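PDB 7ORX: probable benzoylformate decarboxylase from Rhodococcus jostii, which belongs to the thiamine diphosphate-dependent enzyme family, and its modelled structure contains thiamine diphosphate and sodium ions. Local coordinates for residues G368-A373 / S512-D517; S61-E66 / L418-R423. All coordinates share one frame; numbering follows the deposited sequence.

Contact 1 of 2, residues G368-A373 / S512-D517; sequences GAPDDA and SALAAD
L514 carries this contact alone from its side, with CD1 facing the G368 carbonyl and also coming near the proline ring, and CD2 meeting that ring. L514 CD1 meets the end of helix 358-368, 3.2 Å from G368 O and 4.2 Å from A369 CA. The side chains of L514 and P370 approach tip to tip, and L514 CD2 stands 4.0 Å from P370 CD. CB of the leucine points at the other segment, and with CG anti to the carbonyl carbon (chi1 -67°) the branch ends at G368 and P370.

Behind this first shell, A369 is the residue at which the chain leaves helix 358-368, and a type I turn from P370 to A373 follows, with A373 N bonded to P370 O at 3.1 Å. A369 and A373 both rest on I426 of strand 425-430. On the other side A513 lies on T520 and I522 of strand 520-525, while L514 also touches Q424.

No hydrogen bond crosses between the segments, and only 104 Å² is buried in all. The chemistry is therefore plain van der Waals packing near the surface, joining helix 503-515 to the end of helix 358-368 and the start of the turn that leads to strand 374-378.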
# COMPACT_ATOMS: atom_id res chain seq x y z
N GLY C 368 -24.91 -19.09 39.73
CA GLY C 368 -23.78 -20.01 40.00
C GLY C 368 -22.44 -19.30 40.08
O GLY C 368 -21.58 -19.81 40.73
N ALA C 369 -22.25 -18.19 39.39
CA ALA C 369 -20.91 -17.65 39.05
C ALA C 369 -20.49 -16.70 40.15
O ALA C 369 -21.32 -15.98 40.67
CB ALA C 369 -20.91 -16.93 37.73
N PRO C 370 -19.18 -16.60 40.44
CA PRO C 370 -18.70 -15.63 41.43
C PRO C 370 -19.08 -14.18 41.09
O PRO C 370 -19.15 -13.85 39.91
CB PRO C 370 -17.20 -15.80 41.40
CG PRO C 370 -16.98 -17.19 40.85
CD PRO C 370 -18.12 -17.45 39.89
N ASP C 371 -19.30 -13.36 42.13
CA ASP C 371 -19.53 -11.88 42.11
C ASP C 371 -18.64 -11.21 41.03
O ASP C 371 -19.08 -10.23 40.41
CB ASP C 371 -19.20 -11.38 43.53
CG ASP C 371 -19.68 -10.00 43.94
OD1 ASP C 371 -20.95 -9.82 44.02
OD2 ASP C 371 -18.78 -9.12 44.25
N ASP C 372 -17.42 -11.70 40.82
CA ASP C 372 -16.35 -10.98 40.09
C ASP C 372 -15.88 -11.80 38.90
O ASP C 372 -14.74 -11.58 38.44
CB ASP C 372 -15.18 -10.67 41.04
CG ASP C 372 -14.45 -11.90 41.61
OD1 ASP C 372 -14.93 -13.05 41.42
OD2 ASP C 372 -13.39 -11.71 42.23
N ALA C 373 -16.71 -12.67 38.35
CA ALA C 373 -16.33 -13.41 37.13
C ALA C 373 -16.01 -12.39 36.04
O ALA C 373 -16.55 -11.30 36.10
CB ALA C 373 -17.43 -14.34 36.70
N SER C 512 -19.44 -27.64 39.38
CA SER C 512 -18.29 -28.56 39.27
C SER C 512 -17.14 -27.89 38.54
O SER C 512 -16.03 -27.86 39.10
CB SER C 512 -18.73 -29.80 38.55
OG SER C 512 -17.71 -30.79 38.60
N ALA C 513 -17.40 -27.39 37.32
CA ALA C 513 -16.46 -26.62 36.46
C ALA C 513 -15.82 -25.47 37.24
O ALA C 513 -14.64 -25.30 37.07
CB ALA C 513 -17.15 -26.10 35.23
N LEU C 514 -16.55 -24.70 38.05
CA LEU C 514 -15.97 -23.55 38.80
C LEU C 514 -14.99 -24.06 39.85
O LEU C 514 -14.06 -23.31 40.17
CB LEU C 514 -17.06 -22.72 39.47
CG LEU C 514 -18.00 -21.97 38.54
CD1 LEU C 514 -19.19 -21.42 39.28
CD2 LEU C 514 -17.29 -20.83 37.85
N ALA C 515 -15.17 -25.27 40.39
CA ALA C 515 -14.26 -25.83 41.41
C ALA C 515 -12.96 -26.36 40.78
O ALA C 515 -12.02 -26.56 41.53
CB ALA C 515 -14.94 -26.92 42.16
N ALA C 516 -12.92 -26.62 39.48
CA ALA C 516 -11.84 -27.36 38.79
C ALA C 516 -10.55 -26.54 38.75
O ALA C 516 -10.60 -25.29 38.72
CB ALA C 516 -12.27 -27.72 37.39
N ASP C 517 -9.41 -27.25 38.75
CA ASP C 517 -8.04 -26.69 38.63
C ASP C 517 -7.62 -26.78 37.16
O ASP C 517 -6.44 -26.71 36.88
CB ASP C 517 -7.01 -27.50 39.44
CG ASP C 517 -7.17 -27.51 40.96
OD1 ASP C 517 -7.40 -26.44 41.54
OD2 ASP C 517 -7.06 -28.60 41.58

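Contact 2 of 2, residues S61-E66 / L418-R423; sequences SLVTGE and LASPDR
T64 OG1 makes two hydrogen bonds at the end of helix 50-64: it gives its hydrogen to Y60 O, and it accepts from E66 N at 3.1 Å with an N-H...O angle of 162°. The second bond closes an ST turn. Both depend on the first torsion, chi1 61°, which lodges OG1 between the backbone N and the carbonyl carbon and leaves the methyl CG2 facing the other segment. T64 CG2 touches A419 CB at 3.9 Å, so one residue forms the ST turn with its hydroxyl and packs with its methyl.

V63 supplies the rest of the helix side. V63 CB lies 4.0 Å from A419 CB, so the alanine methyl meets two consecutive helix residues. V63 CG1, placed anti to the backbone N (chi1 170°), extends past A419 to S420, 3.4 Å from S420 OG. This is a methyl beside a hydroxyl, not a hydrogen bond; none crosses between the segments, and the interface of 146 Å² rests on contact between small side chains. Beyond T64 the helix stops: G65 N still bonds to S61 O at 2.8 Å, but G65 itself turns to positive phi.

The loop 418-423 connects helix 409-418 to strand 425-430. Around the contact, A419 and L418 also touch Y60, L418 reaches R43 and V45 at strand 43-46, and S420 rests on I374 of strand 374-378. A419 and S420 thus sit against helix 50-64, with S420 also resting on strand 374-378, placing this contact where the N-terminal and C-terminal thiamine diphosphate-binding regions of one chain pack together.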
# COMPACT_ATOMS: atom_id res chain seq x y z
N SER C 61 -3.91 -9.13 26.96
CA SER C 61 -3.70 -7.68 26.91
C SER C 61 -4.89 -6.92 27.49
O SER C 61 -4.70 -5.94 28.20
CB SER C 61 -3.43 -7.28 25.51
OG SER C 61 -3.63 -5.87 25.38
N LEU C 62 -6.10 -7.32 27.16
CA LEU C 62 -7.33 -6.60 27.58
C LEU C 62 -7.45 -6.63 29.10
O LEU C 62 -7.86 -5.63 29.70
CB LEU C 62 -8.54 -7.25 26.91
CG LEU C 62 -8.68 -6.93 25.43
CD1 LEU C 62 -9.57 -7.94 24.72
CD2 LEU C 62 -9.24 -5.55 25.27
N VAL C 63 -7.08 -7.73 29.72
CA VAL C 63 -7.25 -7.84 31.18
C VAL C 63 -6.21 -6.97 31.87
O VAL C 63 -6.59 -6.24 32.80
CB VAL C 63 -7.19 -9.29 31.64
CG1 VAL C 63 -7.13 -9.36 33.15
CG2 VAL C 63 -8.36 -10.11 31.08
N THR C 64 -4.95 -7.02 31.39
CA THR C 64 -3.79 -6.39 32.06
C THR C 64 -3.74 -4.90 31.72
O THR C 64 -3.33 -4.14 32.60
CB THR C 64 -2.47 -7.04 31.65
OG1 THR C 64 -2.32 -6.89 30.25
CG2 THR C 64 -2.39 -8.52 31.97
N GLY C 65 -4.12 -4.51 30.50
CA GLY C 65 -3.95 -3.14 30.02
C GLY C 65 -2.60 -2.95 29.38
O GLY C 65 -2.43 -1.98 28.66
N GLU C 66 -1.69 -3.90 29.54
CA GLU C 66 -0.26 -3.76 29.18
C GLU C 66 -0.03 -4.18 27.73
O GLU C 66 -0.82 -5.02 27.23
CB GLU C 66 0.57 -4.65 30.10
CG GLU C 66 0.51 -4.21 31.55
CD GLU C 66 1.10 -5.23 32.51
OE1 GLU C 66 1.10 -6.48 32.20
OE2 GLU C 66 1.63 -4.75 33.58
N LEU C 418 -5.29 -16.73 31.87
CA LEU C 418 -3.82 -16.70 32.13
C LEU C 418 -3.41 -15.39 32.81
O LEU C 418 -2.49 -15.40 33.60
CB LEU C 418 -3.10 -16.89 30.80
CG LEU C 418 -1.59 -16.97 30.91
CD1 LEU C 418 -1.18 -18.11 31.83
CD2 LEU C 418 -0.95 -17.08 29.53
N ALA C 419 -4.05 -14.30 32.46
CA ALA C 419 -3.75 -12.95 32.98
C ALA C 419 -4.44 -12.73 34.32
O ALA C 419 -4.16 -11.72 34.96
CB ALA C 419 -4.23 -11.92 32.00
N SER C 420 -5.44 -13.55 34.63
CA SER C 420 -6.41 -13.30 35.73
C SER C 420 -6.23 -14.36 36.81
O SER C 420 -6.98 -15.32 36.86
CB SER C 420 -7.83 -13.22 35.21
OG SER C 420 -8.24 -11.87 35.18
N PRO C 421 -5.28 -14.14 37.76
CA PRO C 421 -4.97 -15.16 38.76
C PRO C 421 -6.09 -15.30 39.81
O PRO C 421 -6.26 -16.40 40.23
CB PRO C 421 -3.65 -14.63 39.36
CG PRO C 421 -3.76 -13.14 39.27
CD PRO C 421 -4.54 -12.89 38.00
N ASP C 422 -6.84 -14.24 40.15
CA ASP C 422 -7.84 -14.24 41.26
C ASP C 422 -9.30 -14.16 40.75
O ASP C 422 -10.17 -13.81 41.56
CB ASP C 422 -7.69 -13.04 42.21
CG ASP C 422 -6.25 -12.68 42.51
OD1 ASP C 422 -5.52 -13.61 42.96
OD2 ASP C 422 -5.87 -11.47 42.30
N ARG C 423 -9.57 -14.33 39.46
CA ARG C 423 -10.92 -14.11 38.92
C ARG C 423 -11.19 -15.22 37.93
O ARG C 423 -10.31 -15.55 37.13
CB ARG C 423 -11.06 -12.75 38.26
CG ARG C 423 -10.89 -11.56 39.21
CD ARG C 423 -10.96 -10.26 38.43
NE ARG C 423 -12.32 -10.08 37.94
CZ ARG C 423 -12.76 -9.07 37.21
NH1 ARG C 423 -11.95 -8.09 36.88
NH2 ARG C 423 -14.03 -9.01 36.84

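How the contacts relate
The centres of contacts 1 and 2 are about 17 Å apart, and their segments alternate along the chain. They meet directly through R423, whose NE lies 2.9 Å from D372 O in a probable hydrogen bond, tying the turn of contact 1 to the loop of contact 2. Segments 368-373 and 418-423 each lead into a strand of the same parallel sheet, 374-378 and 425-430, which are neighbours in it. The other ends of these strands are followed by cofactor-site residues: thiamine diphosphate pocket positions begin at 379, and D431 binds sodium. Contact 2 similarly uses the last turn of helix 50-64, whose first residue, E50, lines a thiamine diphosphate pocket.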